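Local coordinates for catalase-3 (Neurospora crassa, PDB 4AJ9), which breaks down hydrogen peroxide to water and dioxygen with a haem cofactor, working as a large-subunit catalase with four copies in its assembly, at the interface of chains A and B and the interface of chains A and C. Residues are numbered along the deposited sequence; one frame, centred on the assembly and turned at random. Chains: chain A/B/C, Catalase-3.

Contact 1: the interface of chains A and B. Residues chain A 382-384, 387; chain B 57-58, 318, 320-321.
A:Asp383 stacks its carboxylate, slightly tilted, over the CG end of the B:Phe320 ring, a polar group carried on an aromatic face where one chain of catalase-3 meets another. The two planes are 21° apart, with CG of A:Asp383 3.4 Å from CG of B:Phe320. Behind the carboxylate, CB of A:Asp383 stands over the middle of the same face, 3.7 Å from the ring centroid, in a CH-pi contact. In B:Phe320, CG anti to the backbone N (chi1 177°) carries the ring to the aspartate, and chi2 near a right angle turns its face to it. CB of A:Gln387 meets the ring in its plane, at the CE2 edge.

Water serves both carboxylate oxygens of A:Asp383. OD1 takes water 3 at 2.9 Å, which also holds ND2 of the B:Asn318 amide; OD2 takes water 2 at 2.8 Å, which reaches NH1 of the B:Arg58 guanidinium. That guanidinium also makes a salt bridge within chain B, NH1 lying 2.9 Å from OE1 of B:Glu57 on the anti lone pair of that oxygen. Its positive charge may temper the two acids that come near each other here.

Backbone joins backbone directly where A:Gly384 N donates to B:Glu57 O at 3.0 Å. On its own side, A:Gln387 turns back, bent at chi2 (59°), and its NE2 meets a lone pair of A:Asp383 O, which may brace the loop that offers the aspartate.

Chain A contributes an irregular loop, whereas chain B supplies the start of helix 319-324 and the loop that follows helix 45-55.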
ATOM      1  N   ARG A 382      -2.993  16.751   8.332  1.00  4.17           N
ATOM      2  CA  ARG A 382      -3.664  15.782   9.205  1.00  6.93           C
ATOM      3  C   ARG A 382      -3.813  14.417   8.539  1.00  8.39           C
ATOM      4  O   ARG A 382      -3.751  14.304   7.306  1.00  6.90           O
ATOM      5  CB  ARG A 382      -5.061  16.297   9.597  1.00  4.77           C
ATOM      6  CG  ARG A 382      -5.047  17.615  10.365  1.00  5.76           C
ATOM      7  CD  ARG A 382      -4.420  17.454  11.754  1.00  4.39           C
ATOM      8  NE  ARG A 382      -4.615  18.658  12.569  1.00  6.25           N
ATOM      9  CZ  ARG A 382      -3.814  19.720  12.547  1.00  4.55           C
ATOM     10  NH1 ARG A 382      -2.747  19.738  11.751  1.00  5.02           N
ATOM     11  NH2 ARG A 382      -4.083  20.768  13.316  1.00  7.84           N
ATOM     12  N   ASP A 383      -4.040  13.391   9.353  1.00  2.21           N
ATOM     13  CA  ASP A 383      -4.436  12.083   8.836  1.00  8.03           C
ATOM     14  C   ASP A 383      -3.325  11.426   8.004  1.00  3.56           C
ATOM     15  O   ASP A 383      -2.157  11.640   8.272  1.00  5.77           O
ATOM     16  CB  ASP A 383      -5.735  12.209   8.026  1.00  5.92           C
ATOM     17  CG  ASP A 383      -6.870  12.798   8.835  1.00 11.94           C
ATOM     18  OD1 ASP A 383      -6.665  13.088  10.036  1.00  8.82           O
ATOM     19  OD2 ASP A 383      -7.976  12.959   8.283  1.00  5.74           O
ATOM     20  N   GLY A 384      -3.707  10.635   7.004  1.00  3.39           N
ATOM     21  CA  GLY A 384      -2.773   9.827   6.233  1.00  3.67           C
ATOM     22  C   GLY A 384      -2.392   8.520   6.925  1.00  5.34           C
ATOM     23  O   GLY A 384      -2.455   8.416   8.154  1.00  3.76           O
ATOM     24  N   GLN A 387      -0.598   7.821  10.728  1.00  3.84           N
ATOM     25  CA  GLN A 387      -0.502   9.077  11.477  1.00 10.32           C
ATOM     26  C   GLN A 387      -0.092   8.798  12.943  1.00  7.65           C
ATOM     27  O   GLN A 387      -0.801   8.118  13.692  1.00  5.69           O
ATOM     28  CB  GLN A 387      -1.811   9.871  11.381  1.00  5.88           C
ATOM     29  CG  GLN A 387      -1.860  11.118  12.279  1.00  8.40           C
ATOM     30  CD  GLN A 387      -0.747  12.100  11.971  1.00  5.33           C
ATOM     31  OE1 GLN A 387       0.103  12.380  12.814  1.00  2.82           O
ATOM     32  NE2 GLN A 387      -0.744  12.628  10.754  1.00  0.74           N
TER
ATOM     33  N   GLU B  57      -4.676  11.743   2.549  1.00  4.28           N
ATOM     34  CA  GLU B  57      -5.215  11.740   3.908  1.00  2.51           C
ATOM     35  C   GLU B  57      -6.051  10.492   4.181  1.00  3.59           C
ATOM     36  O   GLU B  57      -6.095  10.013   5.308  1.00  5.79           O
ATOM     37  CB  GLU B  57      -6.083  12.986   4.169  1.00  5.27           C
ATOM     38  CG  GLU B  57      -5.289  14.297   4.314  1.00  3.38           C
ATOM     39  CD  GLU B  57      -6.182  15.481   4.616  1.00  6.29           C
ATOM     40  OE1 GLU B  57      -7.414  15.291   4.726  1.00  5.96           O
ATOM     41  OE2 GLU B  57      -5.652  16.601   4.739  1.00  5.49           O
ATOM     42  N   ARG B  58      -6.725   9.982   3.153  1.00  2.17           N
ATOM     43  CA  ARG B  58      -7.750   8.951   3.361  1.00  2.60           C
ATOM     44  C   ARG B  58      -7.180   7.551   3.453  1.00  8.18           C
ATOM     45  O   ARG B  58      -6.237   7.202   2.746  1.00  3.07           O
ATOM     46  CB  ARG B  58      -8.799   8.972   2.242  1.00  3.69           C
ATOM     47  CG  ARG B  58      -9.473  10.309   2.042  1.00  2.62           C
ATOM     48  CD  ARG B  58     -10.335  10.716   3.249  1.00  5.06           C
ATOM     49  NE  ARG B  58     -10.897  12.047   3.017  1.00  9.27           N
ATOM     50  CZ  ARG B  58     -10.437  13.172   3.557  1.00 10.04           C
ATOM     51  NH1 ARG B  58      -9.419  13.151   4.424  1.00  3.93           N
ATOM     52  NH2 ARG B  58     -11.018  14.327   3.242  1.00  4.33           N
ATOM     53  N   ASN B 318      -8.245  13.926  18.508  1.00  7.34           N
ATOM     54  CA  ASN B 318      -8.306  13.840  17.046  1.00  5.08           C
ATOM     55  C   ASN B 318      -9.022  12.565  16.643  1.00  6.60           C
ATOM     56  O   ASN B 318      -8.561  11.451  16.947  1.00  4.06           O
ATOM     57  CB  ASN B 318      -6.915  13.898  16.415  1.00  2.99           C
ATOM     58  CG  ASN B 318      -6.962  13.937  14.882  1.00  5.08           C
ATOM     59  OD1 ASN B 318      -6.872  12.904  14.224  1.00  3.35           O
ATOM     60  ND2 ASN B 318      -7.102  15.139  14.316  1.00  3.21           N
ATOM     61  N   PHE B 320      -9.628  11.106  13.733  1.00  5.03           N
ATOM     62  CA  PHE B 320      -8.934  10.205  12.820  1.00  2.77           C
ATOM     63  C   PHE B 320      -7.885   9.379  13.549  1.00  7.11           C
ATOM     64  O   PHE B 320      -7.907   8.143  13.497  1.00  6.76           O
ATOM     65  CB  PHE B 320      -8.287  10.946  11.648  1.00  1.86           C
ATOM     66  CG  PHE B 320      -7.492  10.037  10.731  1.00  4.90           C
ATOM     67  CD1 PHE B 320      -8.117   9.371   9.677  1.00  5.57           C
ATOM     68  CD2 PHE B 320      -6.136   9.824  10.946  1.00  6.06           C
ATOM     69  CE1 PHE B 320      -7.399   8.535   8.847  1.00  5.17           C
ATOM     70  CE2 PHE B 320      -5.411   8.983  10.124  1.00  3.43           C
ATOM     71  CZ  PHE B 320      -6.036   8.332   9.083  1.00  3.88           C
ATOM     72  N   ALA B 321      -6.965  10.054  14.236  1.00  5.49           N
ATOM     73  CA  ALA B 321      -5.824   9.359  14.832  1.00  2.55           C
ATOM     74  C   ALA B 321      -6.272   8.328  15.872  1.00  7.97           C
ATOM     75  O   ALA B 321      -5.646   7.279  16.050  1.00  4.00           O
ATOM     76  CB  ALA B 321      -4.845  10.355  15.434  1.00  3.63           C
TER
HETATM   77  O   HOH W   1      -2.910  16.838   5.297  1.00  3.37           O
HETATM   78  O   HOH W   2      -8.540  11.010   6.401  1.00  4.58           O
HETATM   79  O   HOH W   3      -8.100  15.145  11.412  1.00  5.07           O

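Contact 2: the interface of chains A and C. Residues chain A 63, 148-149, 151-152, 155-156, 351; chain C 50-51, 54, 57.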
ATOM      1  N   VAL A  63      14.760   2.938  -5.757  1.00  1.28           N
ATOM      2  CA  VAL A  63      14.714   2.714  -7.191  1.00  3.27           C
ATOM      3  C   VAL A  63      16.134   2.817  -7.806  1.00  4.02           C
ATOM      4  O   VAL A  63      16.470   2.087  -8.729  1.00  3.02           O
ATOM      5  CB  VAL A  63      13.677   3.641  -7.879  1.00  3.07           C
ATOM      6  CG1 VAL A  63      14.134   5.103  -7.853  1.00  1.98           C
ATOM      7  CG2 VAL A  63      13.406   3.167  -9.302  1.00  6.50           C
ATOM      8  N   ALA A 148      16.150  16.127 -16.152  1.00  2.38           N
ATOM      9  CA  ALA A 148      15.630  15.056 -15.298  1.00  2.38           C
ATOM     10  C   ALA A 148      14.666  14.123 -16.002  1.00  2.68           C
ATOM     11  O   ALA A 148      14.451  12.989 -15.548  1.00  3.34           O
ATOM     12  CB  ALA A 148      14.930  15.650 -14.082  1.00  1.72           C
ATOM     13  N   ILE A 149      14.062  14.601 -17.087  1.00  2.11           N
ATOM     14  CA  ILE A 149      13.045  13.810 -17.768  1.00  2.28           C
ATOM     15  C   ILE A 149      13.672  12.534 -18.368  1.00  5.06           C
ATOM     16  O   ILE A 149      12.992  11.526 -18.591  1.00  2.04           O
ATOM     17  CB  ILE A 149      12.249  14.659 -18.804  1.00  2.40           C
ATOM     18  CG1 ILE A 149      10.953  13.945 -19.205  1.00  2.98           C
ATOM     19  CG2 ILE A 149      13.115  15.024 -20.030  1.00  2.76           C
ATOM     20  CD1 ILE A 149       9.910  14.840 -19.932  1.00  1.63           C
ATOM     21  N   PHE A 151      15.932  10.666 -16.886  1.00  4.47           N
ATOM     22  CA  PHE A 151      16.517   9.805 -15.853  1.00  1.39           C
ATOM     23  C   PHE A 151      16.101   8.331 -15.997  1.00  2.62           C
ATOM     24  O   PHE A 151      16.945   7.433 -15.879  1.00  2.25           O
ATOM     25  CB  PHE A 151      16.199  10.326 -14.451  1.00  1.62           C
ATOM     26  CG  PHE A 151      16.989   9.661 -13.348  1.00  3.09           C
ATOM     27  CD1 PHE A 151      18.364   9.822 -13.263  1.00  3.37           C
ATOM     28  CD2 PHE A 151      16.352   8.913 -12.370  1.00  4.81           C
ATOM     29  CE1 PHE A 151      19.088   9.228 -12.237  1.00  5.47           C
ATOM     30  CE2 PHE A 151      17.072   8.324 -11.338  1.00  3.01           C
ATOM     31  CZ  PHE A 151      18.445   8.481 -11.273  1.00  4.25           C
ATOM     32  N   PRO A 152      14.805   8.073 -16.264  1.00  2.78           N
ATOM     33  CA  PRO A 152      14.404   6.673 -16.470  1.00  2.67           C
ATOM     34  C   PRO A 152      15.100   6.030 -17.668  1.00  2.93           C
ATOM     35  O   PRO A 152      15.330   4.826 -17.666  1.00  5.73           O
ATOM     36  CB  PRO A 152      12.886   6.764 -16.714  1.00  3.24           C
ATOM     37  CG  PRO A 152      12.471   8.069 -16.086  1.00  1.65           C
ATOM     38  CD  PRO A 152      13.649   8.991 -16.299  1.00  1.94           C
ATOM     39  N   ILE A 155      18.684   5.229 -16.376  1.00  1.79           N
ATOM     40  CA  ILE A 155      18.646   4.151 -15.389  1.00  2.85           C
ATOM     41  C   ILE A 155      18.210   2.820 -16.011  1.00  3.78           C
ATOM     42  O   ILE A 155      18.777   1.760 -15.697  1.00  3.51           O
ATOM     43  CB  ILE A 155      17.744   4.525 -14.167  1.00  3.83           C
ATOM     44  CG1 ILE A 155      18.304   5.766 -13.458  1.00  4.70           C
ATOM     45  CG2 ILE A 155      17.633   3.357 -13.158  1.00  1.50           C
ATOM     46  CD1 ILE A 155      19.781   5.617 -13.046  1.00  7.38           C
ATOM     47  N   HIS A 156      17.200   2.865 -16.879  1.00  3.36           N
ATOM     48  CA  HIS A 156      16.754   1.661 -17.576  1.00  2.84           C
ATOM     49  C   HIS A 156      17.918   1.020 -18.350  1.00  4.86           C
ATOM     50  O   HIS A 156      18.137  -0.188 -18.266  1.00  3.32           O
ATOM     51  CB  HIS A 156      15.569   1.962 -18.509  1.00  5.71           C
ATOM     52  CG  HIS A 156      14.244   2.024 -17.809  1.00  4.52           C
ATOM     53  ND1 HIS A 156      13.046   2.082 -18.485  1.00  2.94           N
ATOM     54  CD2 HIS A 156      13.930   2.058 -16.490  1.00  4.63           C
ATOM     55  CE1 HIS A 156      12.051   2.142 -17.617  1.00  1.85           C
ATOM     56  NE2 HIS A 156      12.558   2.109 -16.399  1.00  3.48           N
ATOM     57  N   SER A 351      10.816  14.080  -7.939  0.57  3.41           N
ATOM     58  CA  SER A 351      11.017  12.635  -7.897  0.57  2.26           C
ATOM     59  C   SER A 351      11.200  12.073  -6.483  0.57  3.21           C
ATOM     60  O   SER A 351      10.632  11.032  -6.140  0.57  3.18           O
ATOM     61  CB  SER A 351      12.209  12.257  -8.785  0.57  3.78           C
ATOM     62  OG  SER A 351      12.476  10.876  -8.729  0.57  1.55           O
TER
ATOM     63  N   LYS C  50       5.730  10.372 -16.472  1.00  2.33           N
ATOM     64  CA  LYS C  50       6.848   9.508 -16.822  1.00  2.11           C
ATOM     65  C   LYS C  50       7.666   9.206 -15.573  1.00  1.53           C
ATOM     66  O   LYS C  50       7.957   8.054 -15.279  1.00  3.44           O
ATOM     67  CB  LYS C  50       7.736  10.140 -17.902  1.00  1.44           C
ATOM     68  CG  LYS C  50       8.968   9.283 -18.224  1.00  2.73           C
ATOM     69  CD  LYS C  50       9.857   9.965 -19.264  1.00  1.74           C
ATOM     70  CE  LYS C  50      11.035   9.073 -19.662  1.00  2.72           C
ATOM     71  NZ  LYS C  50      11.892   9.750 -20.680  1.00  1.60           N
ATOM     72  N   LEU C  51       8.010  10.243 -14.820  1.00  1.50           N
ATOM     73  CA  LEU C  51       8.795  10.040 -13.605  1.00  2.31           C
ATOM     74  C   LEU C  51       7.999   9.371 -12.493  1.00  3.31           C
ATOM     75  O   LEU C  51       8.575   8.635 -11.700  1.00  1.44           O
ATOM     76  CB  LEU C  51       9.439  11.347 -13.107  1.00  3.22           C
ATOM     77  CG  LEU C  51      10.855  11.601 -13.665  1.00  5.77           C
ATOM     78  CD1 LEU C  51      11.839  10.550 -13.147  1.00  2.84           C
ATOM     79  CD2 LEU C  51      10.878  11.641 -15.208  1.00  4.46           C
ATOM     80  N   PHE C  54       8.353   5.696 -13.115  1.00  3.01           N
ATOM     81  CA  PHE C  54       9.710   5.307 -12.746  1.00  3.65           C
ATOM     82  C   PHE C  54       9.861   5.264 -11.214  1.00  1.82           C
ATOM     83  O   PHE C  54      10.332   4.288 -10.640  1.00  2.23           O
ATOM     84  CB  PHE C  54      10.732   6.285 -13.342  1.00  1.20           C
ATOM     85  CG  PHE C  54      12.123   6.061 -12.838  1.00  3.04           C
ATOM     86  CD1 PHE C  54      12.909   5.055 -13.381  1.00  1.38           C
ATOM     87  CD2 PHE C  54      12.620   6.812 -11.779  1.00  1.37           C
ATOM     88  CE1 PHE C  54      14.188   4.820 -12.908  1.00  2.18           C
ATOM     89  CE2 PHE C  54      13.888   6.581 -11.290  1.00  2.58           C
ATOM     90  CZ  PHE C  54      14.681   5.580 -11.861  1.00  2.41           C
ATOM     91  N   GLU C  57       8.578   2.040  -9.572  1.00  1.80           N
ATOM     92  CA  GLU C  57       8.854   0.758 -10.236  1.00  3.02           C
ATOM     93  C   GLU C  57       8.990  -0.441  -9.301  1.00  3.64           C
ATOM     94  O   GLU C  57       8.551  -1.542  -9.641  1.00  3.76           O
ATOM     95  CB  GLU C  57      10.080   0.838 -11.176  1.00  3.55           C
ATOM     96  CG  GLU C  57       9.767   1.480 -12.533  1.00  2.18           C
ATOM     97  CD  GLU C  57      10.973   1.565 -13.464  1.00  5.40           C
ATOM     98  OE1 GLU C  57      11.994   0.900 -13.189  1.00  5.57           O
ATOM     99  OE2 GLU C  57      10.887   2.300 -14.473  1.00  4.83           O
TER
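C:Phe54, on helix 45-55, pushes its ring against helix 151-158 of chain A, an aromatic knob between helices of two subunits of the haem catalase family. With CG anti to the backbone N (chi1 172°), the side chain heads into chain A. CB starts the contact beside A:Pro152, 3.7 Å from its CG, and the ring atom CG stays over the same pyrrolidine. One flank, CD1, runs along CB of A:Pro152; further out, CE1 comes to A:Ile155, whose CG2 lies at the ring edge in plane, 3.8 Å away. On the other flank CE2 meets A:Phe151, 3.6 Å from its CD2. These two rings stand edge-to-face, their planes 82° apart, the CD2-CE2 edge of A:Phe151 pointing at the face of C:Phe54 near its CE2-CZ rim. The tip, CZ, reaches CE2 of A:Phe151 and also CG2 of A:Val63, 3.7 Å away, which covers the face opposite the one toward A:Pro152 and A:Phe151. An alanine in place of C:Phe54 would probably open a gap between A:Val63, A:Pro152 and A:Ile155 and leave the A:Phe151 ring without its aromatic partner.

Polar bonds flank this hydrophobic contact. At one end A:His156 donates from NE2 to OE2 of C:Glu57 at 2.6 Å, nearly straight. The carboxylate offers its syn lone pair and OE2 lies in the plane of the imidazole, although the two groups are twisted 39° against each other. The neighbouring carboxylate would be expected to favour a protonated imidazole. At the other end the extended chain of C:Lys50 crosses A:Ile149 at about a right angle, and its terminal amine NZ gives a hydrogen bond to A:Ile149 O, 3.0 Å away, in 3-10 helix 148-150. Between C:Lys50 and C:Phe54, C:Leu51 sets CD1 against the CG-CD edge of A:Pro152 and CD2 near CD and the carbonyl of A:Ala148.

Contact 1 and contact 2 lie about 30 Å apart and join chain A to two different neighbours, each across its own two-fold interface. The same glutamate takes part in both, as B:Glu57 in contact 1 and C:Glu57 in contact 2. Because every subunit repeats these roles, the loop just after helix 45-55 serves both interfaces of the four-copy assembly, while the helix itself packs in contact 2. The centre of contact 2 is about 12 Å from A:His65, the distal histidine of the haem pocket, so this association in particular may help to steady the pocket's surroundings; contact 1 lies about 16 Å from B:His65.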